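Local coordinates for SWD1-like protein (Myceliophthora thermophila, PDB 6E29) that probably acts as a WD-repeat subunit of the COMPASS histone H3 methyltransferase complex, the chain here being its beta-propeller domain, at residues B[274-279]-B[317-322]; B[216-221]-B[232-237]; B[270-275]-B[288-293]. All coordinates share one frame; numbering follows the deposited sequence.

Contact 1: residues B[274-279]-B[317-322]; sequences WNHVAF and QGVIEW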
# COMPACT_ATOMS: atom_id res chain seq x y z
N TRP B 274 2.81 5.20 14.05
CA TRP B 274 3.49 5.28 12.77
C TRP B 274 2.50 5.60 11.66
O TRP B 274 1.39 5.07 11.62
CB TRP B 274 4.23 3.98 12.45
CG TRP B 274 5.01 3.56 13.62
CD1 TRP B 274 4.73 2.54 14.44
CD2 TRP B 274 6.20 4.19 14.13
NE1 TRP B 274 5.67 2.46 15.46
CE2 TRP B 274 6.58 3.47 15.29
CE3 TRP B 274 7.00 5.26 13.70
CZ2 TRP B 274 7.72 3.77 16.03
CZ3 TRP B 274 8.17 5.58 14.46
CH2 TRP B 274 8.50 4.84 15.61
N ASN B 275 2.87 6.55 10.83
CA ASN B 275 1.93 7.04 9.84
C ASN B 275 1.99 6.17 8.58
O ASN B 275 0.99 5.56 8.18
CB ASN B 275 2.26 8.49 9.56
CG ASN B 275 1.13 9.23 9.05
OD1 ASN B 275 0.19 8.64 8.53
ND2 ASN B 275 1.20 10.54 9.14
N HIS B 276 3.17 6.08 7.96
CA HIS B 276 3.39 5.24 6.80
C HIS B 276 4.73 4.54 6.95
O HIS B 276 5.60 4.99 7.69
CB HIS B 276 3.31 6.08 5.50
CG HIS B 276 1.90 6.39 5.11
ND1 HIS B 276 1.28 7.59 5.39
CD2 HIS B 276 0.96 5.60 4.55
CE1 HIS B 276 0.02 7.54 4.98
NE2 HIS B 276 -0.21 6.34 4.48
N VAL B 277 4.90 3.42 6.24
CA VAL B 277 6.12 2.64 6.32
C VAL B 277 6.52 2.23 4.92
O VAL B 277 5.69 2.21 4.01
CB VAL B 277 5.95 1.37 7.17
CG1 VAL B 277 5.63 1.83 8.66
CG2 VAL B 277 4.79 0.47 6.58
N ALA B 278 7.80 1.87 4.77
CA ALA B 278 8.36 1.47 3.48
C ALA B 278 9.62 0.61 3.64
O ALA B 278 10.44 0.84 4.53
CB ALA B 278 8.68 2.70 2.62
N PHE B 279 9.79 -0.33 2.71
CA PHE B 279 11.00 -1.13 2.56
C PHE B 279 11.96 -0.41 1.65
O PHE B 279 11.55 0.05 0.58
CB PHE B 279 10.70 -2.45 1.85
CG PHE B 279 10.21 -3.61 2.76
CD1 PHE B 279 10.88 -3.96 3.90
CD2 PHE B 279 9.14 -4.39 2.32
CE1 PHE B 279 10.46 -5.06 4.69
CE2 PHE B 279 8.67 -5.50 3.11
CZ PHE B 279 9.36 -5.84 4.29
N GLN B 317 5.63 14.22 8.63
CA GLN B 317 5.74 13.57 7.34
C GLN B 317 4.65 12.50 7.18
O GLN B 317 4.25 11.85 8.15
CB GLN B 317 7.11 12.90 7.18
CG GLN B 317 8.27 13.87 7.43
CD GLN B 317 8.40 14.86 6.30
OE1 GLN B 317 8.06 14.56 5.16
NE2 GLN B 317 8.90 16.04 6.60
N GLY B 318 4.17 12.33 5.95
CA GLY B 318 3.16 11.33 5.66
C GLY B 318 3.71 10.16 4.89
O GLY B 318 4.46 9.33 5.43
N VAL B 319 3.30 10.04 3.61
CA VAL B 319 3.69 8.86 2.83
C VAL B 319 5.17 8.91 2.57
O VAL B 319 5.71 9.96 2.20
CB VAL B 319 2.92 8.82 1.50
CG1 VAL B 319 3.63 7.92 0.45
CG2 VAL B 319 1.49 8.31 1.75
N ILE B 320 5.85 7.74 2.66
CA ILE B 320 7.28 7.70 2.33
C ILE B 320 7.51 6.57 1.34
O ILE B 320 6.76 5.59 1.30
CB ILE B 320 8.16 7.53 3.59
CG1 ILE B 320 7.81 6.20 4.26
CG2 ILE B 320 7.93 8.74 4.57
CD1 ILE B 320 8.64 5.92 5.46
N GLU B 321 8.58 6.67 0.56
CA GLU B 321 8.88 5.65 -0.44
C GLU B 321 10.37 5.64 -0.68
O GLU B 321 10.98 6.71 -0.81
CB GLU B 321 8.21 5.94 -1.79
CG GLU B 321 6.74 5.70 -1.76
CD GLU B 321 6.42 4.23 -1.55
OE1 GLU B 321 7.10 3.35 -2.14
OE2 GLU B 321 5.50 3.97 -0.76
N TRP B 322 10.98 4.46 -0.74
CA TRP B 322 12.37 4.37 -1.13
C TRP B 322 12.52 4.21 -2.64
O TRP B 322 11.69 3.57 -3.30
CB TRP B 322 13.02 3.14 -0.50
CG TRP B 322 13.19 3.16 1.01
CD1 TRP B 322 12.25 2.79 1.95
CD2 TRP B 322 14.38 3.48 1.74
NE1 TRP B 322 12.80 2.85 3.22
CE2 TRP B 322 14.11 3.25 3.10
CE3 TRP B 322 15.66 3.90 1.36
CZ2 TRP B 322 15.05 3.46 4.09
CZ3 TRP B 322 16.60 4.11 2.35
CH2 TRP B 322 16.29 3.89 3.68
O HOH W 1 9.49 1.97 -0.81
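Ala278, Ile320 and Trp322 meet at a blade-to-blade seam of the seven-bladed WD propeller, where the first strand of one blade, 274-279, runs beside the edge strand 317-322 of the next. The segments are almost parallel (7°), but their axes stay 5.9 Å apart and no backbone hydrogen bond crosses, so side chains fill the seam. Ile320 CG1 sits between its backbone N and carbonyl carbon (chi1 62°), which brings it to 4.0 Å from Ala278 CB. Ala278 CB is also 3.6 Å from Trp322 CD1. Trp322 CD1 lies 3.1 Å from Phe279 O, while NE1, at the ring edge, gives a weak hydrogen bond to Ala278 O (3.4 Å). An alanine in place of Trp322 would probably open a gap beside the Ala278 methyl and leave Ala278 O without this weak donor. At the other end Val319 CG2 sits over the centre of the His276 ring, a CH-pi contact that holds for one of two modelled His276 conformers and is therefore tentative. A water accepts the backbone N-H of Trp322 and donates to Phe279 O and Glu321 OE1; that carboxylate oxygen also forms a salt bridge with Arg222. Apolar packing thus dominates the middle of the seam, while water and charge satisfy the polar groups at its Trp322 end.

Contact 2: residues B[216-221]-B[232-237]; sequences GIITTL and VNAQDR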
# COMPACT_ATOMS: atom_id res chain seq x y z
N GLY B 216 -4.81 -3.60 16.17
CA GLY B 216 -5.74 -2.58 15.68
C GLY B 216 -6.02 -2.73 14.19
O GLY B 216 -5.81 -3.81 13.62
N ILE B 217 -6.47 -1.66 13.55
CA ILE B 217 -6.68 -1.64 12.10
C ILE B 217 -5.35 -1.75 11.36
O ILE B 217 -4.37 -1.03 11.63
CB ILE B 217 -7.45 -0.37 11.74
CG1 ILE B 217 -8.82 -0.46 12.45
CG2 ILE B 217 -7.48 -0.16 10.23
CD1 ILE B 217 -9.64 0.82 12.41
N ILE B 218 -5.28 -2.66 10.37
CA ILE B 218 -4.11 -2.73 9.51
C ILE B 218 -4.21 -1.65 8.42
O ILE B 218 -5.22 -1.55 7.71
CB ILE B 218 -3.97 -4.14 8.91
CG1 ILE B 218 -3.66 -5.16 10.05
CG2 ILE B 218 -2.83 -4.18 7.89
CD1 ILE B 218 -3.62 -6.64 9.58
N THR B 219 -3.20 -0.77 8.37
CA THR B 219 -3.28 0.37 7.46
C THR B 219 -2.40 0.26 6.22
O THR B 219 -2.75 0.82 5.18
CB THR B 219 -2.96 1.69 8.19
OG1 THR B 219 -1.75 1.56 8.92
CG2 THR B 219 -4.09 2.02 9.16
N THR B 220 -1.33 -0.50 6.28
CA THR B 220 -0.44 -0.64 5.15
C THR B 220 0.09 -2.05 5.10
O THR B 220 0.48 -2.62 6.13
CB THR B 220 0.78 0.31 5.26
OG1 THR B 220 0.35 1.64 5.01
CG2 THR B 220 1.90 -0.09 4.28
N LEU B 221 0.13 -2.59 3.88
CA LEU B 221 0.86 -3.81 3.55
C LEU B 221 1.82 -3.53 2.39
O LEU B 221 1.42 -2.89 1.40
CB LEU B 221 -0.07 -4.91 3.13
CG LEU B 221 -1.08 -5.40 4.15
CD1 LEU B 221 -2.04 -6.39 3.48
CD2 LEU B 221 -0.33 -6.01 5.32
N VAL B 232 4.05 -4.68 7.63
CA VAL B 232 2.68 -4.44 8.06
C VAL B 232 2.67 -3.26 9.03
O VAL B 232 3.39 -3.28 10.01
CB VAL B 232 2.05 -5.65 8.77
CG1 VAL B 232 0.59 -5.30 9.15
CG2 VAL B 232 2.13 -6.92 7.90
N ASN B 233 1.90 -2.22 8.73
CA ASN B 233 1.68 -1.15 9.70
C ASN B 233 0.26 -1.30 10.23
O ASN B 233 -0.68 -1.46 9.43
CB ASN B 233 1.85 0.25 9.10
CG ASN B 233 1.85 1.35 10.17
OD1 ASN B 233 2.22 1.10 11.33
ND2 ASN B 233 1.41 2.54 9.81
N ALA B 234 0.10 -1.17 11.53
CA ALA B 234 -1.21 -1.30 12.15
C ALA B 234 -1.31 -0.33 13.31
O ALA B 234 -0.31 0.19 13.81
CB ALA B 234 -1.45 -2.75 12.62
N GLN B 235 -2.53 -0.10 13.76
CA GLN B 235 -2.77 0.98 14.69
C GLN B 235 -2.42 0.64 16.13
O GLN B 235 -2.88 1.32 17.03
CB GLN B 235 -4.23 1.40 14.60
CG GLN B 235 -4.55 2.23 13.34
CD GLN B 235 -5.95 2.88 13.46
OE1 GLN B 235 -6.79 2.42 14.25
NE2 GLN B 235 -6.18 3.95 12.71
N ASP B 236 -1.66 -0.42 16.38
CA ASP B 236 -1.27 -0.74 17.74
C ASP B 236 0.17 -0.30 18.02
O ASP B 236 0.78 -0.80 18.95
CB ASP B 236 -1.50 -2.23 18.07
CG ASP B 236 -0.71 -3.21 17.17
OD1 ASP B 236 0.03 -2.74 16.28
OD2 ASP B 236 -0.84 -4.45 17.38
N ARG B 237 0.71 0.66 17.24
CA ARG B 237 1.99 1.30 17.50
C ARG B 237 3.16 0.38 17.19
O ARG B 237 4.30 0.66 17.59
CB ARG B 237 2.11 1.81 18.96
CG ARG B 237 1.08 2.88 19.32
CD ARG B 237 0.94 3.20 20.79
NE ARG B 237 0.03 4.34 20.90
CZ ARG B 237 -1.30 4.26 20.77
NH1 ARG B 237 -1.91 3.09 20.52
NH2 ARG B 237 -2.04 5.36 20.88
O HOH W 2 0.25 2.94 7.13
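Ile218 pairs with Ala234, Thr220 with Asn233 and Leu221 with Val232 across an antiparallel hairpin whose short strand axes come within 4.6 Å, and the register slips by one residue at Thr219 and Thr220, a classic beta bulge. Both bulge residues face Asn233: the N-H of Thr219 bonds the Asn233 carbonyl O at 2.8 Å, and that of Thr220 reaches the same oxygen weakly at 3.4 Å. In return Asn233 N gives a hydrogen bond to Thr220 O (3.0 Å), and beyond the bulge Gln235 N bonds Ile217 O.

On one face the side chains are aliphatic. Val232 CG1, anti to its backbone N (chi1 -179°), meets Ile218 CG2 at 3.8 Å, the two side chains crossing at a slant, whereas Val232 CG2 lies alongside Leu221 CD2 at 3.7 Å. Ala234 CB adds a looser touch on Ile218 CG1. The other face carries Thr220 and Asn233; a water accepts from Asn233 ND2 and also bonds Thr219 OG1 of the bulge. Towards the loop, Gln235 runs extended beside Ile217, its OE1 3.8 Å from Ile217 CD1. Space is short where Gly216 passes Gln235, since a CB on the glycine would sit only 3.1 Å from Gln235 CB.

Asp236 extends this end of the hairpin, with OD2 bonded to Ser215 N and in a salt bridge with Arg240. The aliphatic face leans on strand 176-181 of the preceding blade through Leu221, which touches Ala178 and Val180. Val232 touches Phe242 on 239-243, the next strand of the same sheet. From the other face Asn233 ND2 reaches Trp274 O, and Thr220 touches Val277, both on strand 274-279 of the next blade.

Contact 3: residues B[270-275]-B[288-293]; sequences NRLSWN and ASTYNN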
# COMPACT_ATOMS: atom_id res chain seq x y z
N ASN B 270 8.31 6.36 24.18
CA ASN B 270 7.62 7.51 23.63
C ASN B 270 6.24 7.15 23.09
O ASN B 270 5.48 8.06 22.74
CB ASN B 270 8.49 8.16 22.55
CG ASN B 270 9.85 8.60 23.10
OD1 ASN B 270 9.92 9.13 24.21
ND2 ASN B 270 10.92 8.34 22.36
N ARG B 271 5.91 5.86 23.06
CA ARG B 271 4.63 5.34 22.58
C ARG B 271 4.20 6.02 21.28
O ARG B 271 3.11 6.59 21.14
CB ARG B 271 3.58 5.45 23.68
CG ARG B 271 3.60 4.20 24.58
CD ARG B 271 2.94 4.44 25.91
NE ARG B 271 3.76 3.99 27.04
CZ ARG B 271 3.58 2.84 27.71
NH1 ARG B 271 2.61 1.99 27.37
NH2 ARG B 271 4.40 2.53 28.71
N LEU B 272 5.12 6.01 20.33
CA LEU B 272 4.89 6.63 19.03
C LEU B 272 4.00 5.76 18.16
O LEU B 272 4.12 4.54 18.17
CB LEU B 272 6.21 6.86 18.29
CG LEU B 272 7.24 7.70 19.09
CD1 LEU B 272 8.56 7.84 18.35
CD2 LEU B 272 6.66 9.05 19.48
N SER B 273 3.11 6.41 17.41
CA SER B 273 2.33 5.77 16.35
C SER B 273 2.93 6.13 15.00
O SER B 273 3.53 7.19 14.84
CB SER B 273 0.85 6.17 16.40
OG SER B 273 0.27 5.80 17.62
N TRP B 274 2.81 5.20 14.05
CA TRP B 274 3.49 5.28 12.77
C TRP B 274 2.50 5.60 11.66
O TRP B 274 1.39 5.07 11.62
CB TRP B 274 4.23 3.98 12.45
CG TRP B 274 5.01 3.56 13.62
CD1 TRP B 274 4.73 2.54 14.44
CD2 TRP B 274 6.20 4.19 14.13
NE1 TRP B 274 5.67 2.46 15.46
CE2 TRP B 274 6.58 3.47 15.29
CE3 TRP B 274 7.00 5.26 13.70
CZ2 TRP B 274 7.72 3.77 16.03
CZ3 TRP B 274 8.17 5.58 14.46
CH2 TRP B 274 8.50 4.84 15.61
N ASN B 275 2.87 6.55 10.83
CA ASN B 275 1.93 7.04 9.84
C ASN B 275 1.99 6.17 8.58
O ASN B 275 0.99 5.56 8.18
CB ASN B 275 2.26 8.49 9.56
CG ASN B 275 1.13 9.23 9.05
OD1 ASN B 275 0.19 8.64 8.53
ND2 ASN B 275 1.20 10.54 9.14
N ALA B 288 9.85 4.55 8.61
CA ALA B 288 8.49 4.98 8.94
C ALA B 288 8.49 6.47 9.25
O ALA B 288 9.42 6.98 9.89
CB ALA B 288 7.96 4.23 10.16
N SER B 289 7.38 7.12 8.93
CA SER B 289 7.03 8.44 9.46
C SER B 289 6.17 8.30 10.71
O SER B 289 5.51 7.28 10.93
CB SER B 289 6.27 9.25 8.42
OG SER B 289 5.15 8.49 7.97
N THR B 290 6.15 9.36 11.51
CA THR B 290 5.63 9.34 12.87
C THR B 290 4.45 10.28 12.98
O THR B 290 4.56 11.45 12.60
CB THR B 290 6.73 9.78 13.84
OG1 THR B 290 7.96 9.18 13.44
CG2 THR B 290 6.38 9.33 15.28
N TYR B 291 3.31 9.76 13.47
CA TYR B 291 2.15 10.59 13.75
C TYR B 291 2.51 11.67 14.75
O TYR B 291 3.18 11.39 15.75
CB TYR B 291 0.99 9.75 14.33
CG TYR B 291 0.08 9.18 13.28
CD1 TYR B 291 -0.13 7.81 13.17
CD2 TYR B 291 -0.55 10.02 12.36
CE1 TYR B 291 -0.96 7.28 12.19
CE2 TYR B 291 -1.37 9.51 11.38
CZ TYR B 291 -1.56 8.15 11.30
OH TYR B 291 -2.38 7.69 10.32
N ASN B 292 2.02 12.88 14.50
CA ASN B 292 2.19 14.03 15.38
C ASN B 292 3.64 14.33 15.75
O ASN B 292 3.89 14.95 16.78
CB ASN B 292 1.33 13.90 16.64
CG ASN B 292 -0.12 14.19 16.36
OD1 ASN B 292 -0.51 14.39 15.21
ND2 ASN B 292 -0.94 14.24 17.41
N ASN B 293 4.61 13.95 14.92
CA ASN B 293 6.01 14.30 15.17
C ASN B 293 6.70 14.50 13.83
O ASN B 293 6.19 14.08 12.78
CB ASN B 293 6.76 13.18 15.94
CG ASN B 293 6.26 13.00 17.39
OD1 ASN B 293 5.28 12.27 17.67
ND2 ASN B 293 6.97 13.61 18.31
O HOH W 3 3.00 9.13 17.76
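Asn275 N donates to Ser289 O at 2.7 Å, and Tyr291 N to Ser273 O at 2.9 Å; these two bonds, the first nearly straight (169°) and the second more bent, flank the non-hydrogen-bonded pair Trp274-Thr290. A water accepts from Ser273 N and donates to Tyr291 O, tying the loop beyond the pair, where Thr290 to Asn293 form a type II turn.

Outward from these bonds, the Asn275 amide stacks on the Tyr291 ring with the planes 26° apart. Asn275 CG rides 3.4 Å above the ring, displaced towards the rim near CE2, in one of the two conformers modelled for Tyr291, so the stack is tentative. Trp274 and Thr290 lie side by side, and Trp274 CE3 touches Ala288 CB at 3.8 Å. The Leu272 and Thr290 side chains cross at a slant, Leu272 CB 3.9 Å from Thr290 CG2.

This hairpin is the inner pair of its blade. Strand 296-300 flanks it, with Trp299 and Tyr297 meeting Trp274 edge-to-face and Tyr297 also touching Leu272. Trp274 NE1 reaches back to Arg237 O in the preceding blade, and Ser289 OG bonds Gly318 O on the strand that opens the following one.

How the contacts relate
Contacts 1 and 3 are buried, contact 2 only partly; the centre of contact 1 lies about 10 Å from the chain centre, that of contact 3 about 18 Å. Contacts 2 and 3 are hairpins inside two successive blades, held by backbone hydrogen bonds; contact 1 joins blades, so side chains and a water do the work there. Strand 274-279 belongs to both contact 1 and contact 3, which share Trp274 and Asn275. Contact 2 lies in the preceding blade and reaches that strand through Thr220 and Asn233, whereas contact 3 adds a tentative amide-ring stack on the exposed Tyr291. Side-chain to backbone hydrogen bonds stitch all three together across the blade boundaries.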